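Local coordinates for cell division control protein 4 (Saccharomyces cerevisiae, PDB 3V7D) that recognises phosphorylated proteins, among them the CDK inhibitor SIC1, as the substrate receptor of an SCF ubiquitin ligase and directs their ubiquitination, at residues A433-S438 and A449-G454; S62-S67 and V401-L406. The protein carries 1 engineered substitution. All coordinates share one frame; numbering follows the deposited sequence.

Interaction 1. Residues A433-S438 and A449-G454; sequences ADQIWS and AVEKDG
The indole of Trp437 meets OE1 of Glu451 at its edge, in the ring plane and 3.1 Å from CZ2. CB of Glu451 lies out of that plane, 3.3 Å from NE1, on the same side as CB of Gln435, which sits over that face, offset toward the rim. The Glu451 carboxylate is turned 42° from the indole; CG anti to the backbone N (chi1 173°) and the extended chain beyond it carry this group out to the ring edge. NE1 makes a weak hydrogen bond to Ser123 O. An alanine at Trp437 would probably leave Ser123 O without this donor and the Glu451 carboxylate without its aromatic neighbour, opening a gap where the bound peptide also packs on the indole.

These residues sit on the antiparallel hairpin of strands 435-442 and 445-452, part of a blade of the WD40 propeller, and two classic beta bulges interrupt its pairing. In one, Glu451 O accepts from Asp434 N at 2.7 Å and from Gln435 N at 3.3 Å; in the other, Trp437 N and, weakly, Ser438 N both turn to Ala449 O. Between the bulges Ile436 and Val450 pack side by side, CD1 to CG1 3.7 Å. At the hairpin's open end Asp434 OD2 accepts a nearly straight bond from Asp453 N (2.9 Å, 174°), and a water donates to both Asp434 OD2 and Glu451 OE2 while accepting from Gly454 N.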
loop_
_atom_site.group_PDB
_atom_site.type_symbol
_atom_site.label_atom_id
_atom_site.label_comp_id
_atom_site.label_asym_id
_atom_site.label_seq_id
_atom_site.Cartn_x
_atom_site.Cartn_y
_atom_site.Cartn_z
ATOM N N ALA B 433 -12.580 -24.897 7.661
ATOM C CA ALA B 433 -12.287 -24.226 8.924
ATOM C C ALA B 433 -13.580 -23.923 9.689
ATOM O O ALA B 433 -14.597 -23.594 9.083
ATOM C CB ALA B 433 -11.496 -22.946 8.677
ATOM N N ASP B 434 -13.537 -24.052 11.015
ATOM C CA ASP B 434 -14.684 -23.721 11.860
ATOM C C ASP B 434 -14.549 -22.298 12.393
ATOM O O ASP B 434 -15.541 -21.585 12.547
ATOM C CB ASP B 434 -14.802 -24.698 13.033
ATOM C CG ASP B 434 -15.174 -26.101 12.595
ATOM O OD1 ASP B 434 -15.983 -26.241 11.652
ATOM O OD2 ASP B 434 -14.657 -27.065 13.200
ATOM N N GLN B 435 -13.314 -21.899 12.688
ATOM C CA GLN B 435 -13.026 -20.536 13.116
ATOM C C GLN B 435 -11.770 -20.034 12.422
ATOM O O GLN B 435 -10.872 -20.815 12.102
ATOM C CB GLN B 435 -12.824 -20.468 14.632
ATOM C CG GLN B 435 -13.989 -20.983 15.451
ATOM C CD GLN B 435 -15.049 -19.930 15.700
ATOM O OE1 GLN B 435 -14.947 -18.797 15.224
ATOM N NE2 GLN B 435 -16.076 -20.299 16.464
ATOM N N ILE B 436 -11.715 -18.728 12.183
ATOM C CA ILE B 436 -10.498 -18.092 11.700
ATOM C C ILE B 436 -10.001 -17.175 12.804
ATOM O O ILE B 436 -10.606 -16.142 13.069
ATOM C CB ILE B 436 -10.754 -17.255 10.437
ATOM C CG1 ILE B 436 -11.618 -18.037 9.442
ATOM C CG2 ILE B 436 -9.429 -16.813 9.815
ATOM C CD1 ILE B 436 -10.942 -19.270 8.890
ATOM N N TRP B 437 -8.912 -17.557 13.460
ATOM C CA TRP B 437 -8.438 -16.799 14.611
ATOM C C TRP B 437 -7.611 -15.588 14.200
ATOM O O TRP B 437 -7.705 -14.527 14.808
ATOM C CB TRP B 437 -7.644 -17.694 15.567
ATOM C CG TRP B 437 -8.460 -18.818 16.136
ATOM C CD1 TRP B 437 -8.202 -20.156 16.035
ATOM C CD2 TRP B 437 -9.682 -18.701 16.878
ATOM N NE1 TRP B 437 -9.182 -20.876 16.677
ATOM C CE2 TRP B 437 -10.102 -20.006 17.199
ATOM C CE3 TRP B 437 -10.458 -17.618 17.304
ATOM C CZ2 TRP B 437 -11.262 -20.258 17.927
ATOM C CZ3 TRP B 437 -11.611 -17.870 18.026
ATOM C CH2 TRP B 437 -12.001 -19.179 18.330
ATOM N N SER B 438 -6.805 -15.746 13.160
ATOM C CA SER B 438 -5.943 -14.661 12.725
ATOM C C SER B 438 -5.585 -14.819 11.257
ATOM O O SER B 438 -5.279 -15.919 10.803
ATOM C CB SER B 438 -4.675 -14.617 13.579
ATOM O OG SER B 438 -3.901 -13.474 13.269
ATOM N N ALA B 449 -4.396 -18.608 10.957
ATOM C CA ALA B 449 -4.501 -19.507 12.096
ATOM C C ALA B 449 -5.971 -19.862 12.257
ATOM O O ALA B 449 -6.811 -18.983 12.464
ATOM C CB ALA B 449 -3.982 -18.833 13.345
ATOM N N VAL B 450 -6.287 -21.146 12.134
ATOM C CA VAL B 450 -7.677 -21.573 12.134
ATOM C C VAL B 450 -7.947 -22.676 13.141
ATOM O O VAL B 450 -7.026 -23.258 13.721
ATOM C CB VAL B 450 -8.110 -22.097 10.750
ATOM C CG1 VAL B 450 -7.827 -21.069 9.675
ATOM C CG2 VAL B 450 -7.405 -23.414 10.440
ATOM N N GLU B 451 -9.232 -22.948 13.340
ATOM C CA GLU B 451 -9.674 -24.068 14.147
ATOM C C GLU B 451 -10.518 -24.979 13.272
ATOM O O GLU B 451 -11.349 -24.509 12.487
ATOM C CB GLU B 451 -10.500 -23.594 15.344
ATOM C CG GLU B 451 -11.127 -24.740 16.139
ATOM C CD GLU B 451 -12.089 -24.267 17.212
ATOM O OE1 GLU B 451 -11.758 -23.306 17.937
ATOM O OE2 GLU B 451 -13.182 -24.859 17.330
ATOM N N LYS B 452 -10.297 -26.280 13.399
ATOM C CA LYS B 452 -11.109 -27.259 12.692
ATOM C C LYS B 452 -11.262 -28.515 13.534
ATOM O O LYS B 452 -10.276 -29.167 13.876
ATOM C CB LYS B 452 -10.493 -27.595 11.335
ATOM C CG LYS B 452 -11.161 -28.759 10.629
ATOM C CD LYS B 452 -10.531 -29.008 9.266
ATOM C CE LYS B 452 -10.779 -30.435 8.785
ATOM N NZ LYS B 452 -12.229 -30.776 8.727
ATOM N N ASP B 453 -12.507 -28.831 13.876
ATOM C CA ASP B 453 -12.834 -30.012 14.670
ATOM C C ASP B 453 -12.051 -30.092 15.976
ATOM O O ASP B 453 -11.465 -31.125 16.291
ATOM C CB ASP B 453 -12.631 -31.287 13.850
ATOM C CG ASP B 453 -13.565 -31.363 12.659
ATOM O OD1 ASP B 453 -14.676 -30.797 12.738
ATOM O OD2 ASP B 453 -13.186 -31.986 11.644
ATOM N N GLY B 454 -12.036 -28.994 16.724
ATOM C CA GLY B 454 -11.439 -28.983 18.048
ATOM C C GLY B 454 -9.924 -28.905 18.081
ATOM O O GLY B 454 -9.315 -29.158 19.118
HETATM O O HOH W 1 -13.807 -27.063 15.667
#

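Interaction 2. Residues S62-S67 and V401-L406; sequences SENFVS and VSDNIL
Glu63 O receives the side-chain amide of Asn404, with ND2 3.0 Å away and the N-H...O angle a nearly straight 166°. The donor comes almost in line with the carbonyl, and the acceptor lies only 4° out of the amide plane of Asn404, so the amide is presented flat to the bond. CG of Asn404, anti to its own carbonyl carbon (chi1 -69°), starts the side chain toward Glu63. Its other end is held as well: OD1 accepts from NE of Arg420, whose NH2 makes a salt bridge with Glu63 OE1. Gripped at both ends, the amide has its rotation fixed.

Glu63 is where the chain leaves helix 53-62, and Asn64, at positive phi, is the C-prime residue of the Schellman motif that closes this helix. Its side chain reaches across to Asp403, where the two CB atoms touch at 3.5 Å. Asn64 OD1 also comes within 3.4 Å of Asn404 OD1, a meeting of two acceptors that makes no bond. The Phe65 ring crosses the Asn404 side chain at about a right angle, with CE1 3.9 Å from ND2, and one face of the phenyl ring carries CB of Glu63, offset toward the rim.

On the propeller side, Ser402 OG shapes the bend between strands 396-401 and 405-410 of the seventh WD repeat: it accepts from Asn404 N in an ST turn and from Ile405 N in an ST motif, each at 3.1 Å. Asp403 OD1 is taken up by Ser361 OG and Lys363 N. Between 62-67 and 401-406 a single hydrogen bond is thus joined by the CB and Phe65 contacts, and the shared arginine implies that charge pairing and amide bonding here are probably coupled.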
loop_
_atom_site.group_PDB
_atom_site.type_symbol
_atom_site.label_atom_id
_atom_site.label_comp_id
_atom_site.label_asym_id
_atom_site.label_seq_id
_atom_site.Cartn_x
_atom_site.Cartn_y
_atom_site.Cartn_z
ATOM N N SER B 62 -0.000 3.531 -9.529
ATOM C CA SER B 62 -1.367 3.460 -10.047
ATOM C C SER B 62 -2.055 2.136 -9.709
ATOM O O SER B 62 -3.280 2.070 -9.659
ATOM C CB SER B 62 -1.405 3.710 -11.559
ATOM O OG SER B 62 -0.780 2.653 -12.273
ATOM N N GLU B 63 -1.268 1.089 -9.479
ATOM C CA GLU B 63 -1.822 -0.204 -9.103
ATOM C C GLU B 63 -1.795 -0.418 -7.586
ATOM O O GLU B 63 -2.053 -1.525 -7.105
ATOM C CB GLU B 63 -1.062 -1.335 -9.804
ATOM C CG GLU B 63 -1.213 -1.346 -11.320
ATOM C CD GLU B 63 -2.613 -1.724 -11.774
ATOM O OE1 GLU B 63 -3.289 -2.481 -11.052
ATOM O OE2 GLU B 63 -3.039 -1.268 -12.855
ATOM N N ASN B 64 -1.481 0.644 -6.846
ATOM C CA ASN B 64 -1.350 0.578 -5.389
ATOM C C ASN B 64 -0.357 -0.471 -4.905
ATOM O O ASN B 64 -0.574 -1.100 -3.869
ATOM C CB ASN B 64 -2.697 0.310 -4.721
ATOM C CG ASN B 64 -3.782 1.231 -5.207
ATOM O OD1 ASN B 64 -4.884 0.788 -5.533
ATOM N ND2 ASN B 64 -3.482 2.520 -5.261
ATOM N N PHE B 65 0.720 -0.675 -5.650
ATOM C CA PHE B 65 1.767 -1.579 -5.192
ATOM C C PHE B 65 2.743 -0.833 -4.291
ATOM O O PHE B 65 3.514 -1.441 -3.555
ATOM C CB PHE B 65 2.497 -2.216 -6.376
ATOM C CG PHE B 65 1.636 -3.144 -7.188
ATOM C CD1 PHE B 65 0.709 -3.966 -6.571
ATOM C CD2 PHE B 65 1.752 -3.189 -8.570
ATOM C CE1 PHE B 65 -0.087 -4.820 -7.316
ATOM C CE2 PHE B 65 0.964 -4.043 -9.319
ATOM C CZ PHE B 65 0.038 -4.856 -8.690
ATOM N N VAL B 66 2.701 0.493 -4.356
ATOM C CA VAL B 66 3.550 1.331 -3.522
ATOM C C VAL B 66 2.926 2.713 -3.418
ATOM O O VAL B 66 2.131 3.105 -4.270
ATOM C CB VAL B 66 4.979 1.446 -4.103
ATOM C CG1 VAL B 66 5.023 2.470 -5.236
ATOM C CG2 VAL B 66 5.976 1.811 -3.017
ATOM N N SER B 67 3.263 3.442 -2.362
ATOM C CA SER B 67 2.819 4.822 -2.211
ATOM C C SER B 67 4.009 5.725 -2.488
ATOM O O SER B 67 5.146 5.258 -2.482
ATOM C CB SER B 67 2.304 5.059 -0.789
ATOM O OG SER B 67 3.359 4.962 0.154
ATOM N N VAL B 401 -5.907 -6.341 5.357
ATOM C CA VAL B 401 -6.273 -5.525 4.212
ATOM C C VAL B 401 -5.100 -4.781 3.579
ATOM O O VAL B 401 -4.142 -4.394 4.255
ATOM C CB VAL B 401 -7.381 -4.519 4.604
ATOM C CG1 VAL B 401 -6.805 -3.389 5.459
ATOM C CG2 VAL B 401 -8.081 -3.965 3.368
ATOM N N SER B 402 -5.186 -4.610 2.264
ATOM C CA SER B 402 -4.301 -3.726 1.527
ATOM C C SER B 402 -5.197 -2.828 0.687
ATOM O O SER B 402 -6.420 -2.895 0.799
ATOM C CB SER B 402 -3.376 -4.528 0.617
ATOM O OG SER B 402 -4.114 -5.126 -0.439
ATOM N N ASP B 403 -4.602 -1.997 -0.162
ATOM C CA ASP B 403 -5.387 -1.140 -1.041
ATOM C C ASP B 403 -6.163 -1.963 -2.064
ATOM O O ASP B 403 -7.183 -1.521 -2.575
ATOM C CB ASP B 403 -4.498 -0.127 -1.764
ATOM C CG ASP B 403 -3.940 0.936 -0.836
ATOM O OD1 ASP B 403 -4.494 1.136 0.270
ATOM O OD2 ASP B 403 -2.942 1.579 -1.224
ATOM N N ASN B 404 -5.680 -3.168 -2.344
ATOM C CA ASN B 404 -6.251 -4.002 -3.390
ATOM C C ASN B 404 -7.141 -5.140 -2.892
ATOM O O ASN B 404 -8.083 -5.539 -3.572
ATOM C CB ASN B 404 -5.131 -4.572 -4.259
ATOM C CG ASN B 404 -4.450 -3.508 -5.099
ATOM O OD1 ASN B 404 -5.102 -2.610 -5.625
ATOM N ND2 ASN B 404 -3.134 -3.604 -5.225
ATOM N N ILE B 405 -6.847 -5.651 -1.700
ATOM C CA ILE B 405 -7.463 -6.878 -1.216
ATOM C C ILE B 405 -7.923 -6.770 0.235
ATOM O O ILE B 405 -7.214 -6.227 1.078
ATOM C CB ILE B 405 -6.474 -8.066 -1.330
ATOM C CG1 ILE B 405 -6.248 -8.445 -2.795
ATOM C CG2 ILE B 405 -6.981 -9.282 -0.565
ATOM C CD1 ILE B 405 -7.411 -9.201 -3.407
ATOM N N LEU B 406 -9.117 -7.288 0.512
ATOM C CA LEU B 406 -9.573 -7.520 1.877
ATOM C C LEU B 406 -9.774 -9.022 2.095
ATOM O O LEU B 406 -10.423 -9.692 1.291
ATOM C CB LEU B 406 -10.886 -6.782 2.146
ATOM C CG LEU B 406 -11.662 -7.143 3.421
ATOM C CD1 LEU B 406 -10.919 -6.683 4.663
ATOM C CD2 LEU B 406 -13.097 -6.581 3.406
#

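Overall arrangement
The two contacts contrast local pairing within a blade with a long-range meeting of helical region and propeller. Interaction 1 belongs to the propeller itself, joining segments whose closest ends are 11 residues apart, on neighbouring strands of a blade; interaction 2 spans 334 residues and brings the segment after helix 53-62 against a turn of the seventh WD repeat. Their centres lie 27 Å apart and their nearest atoms about 10 Å apart, so neither touches the other. They are nevertheless linked through strand 435-442, whose Phe441 packs on Ser402 and Ile405 of interaction 2. The bound peptide reaches interaction 1, at Trp437, whereas interaction 2 lies at the junction between the helical region and the propeller.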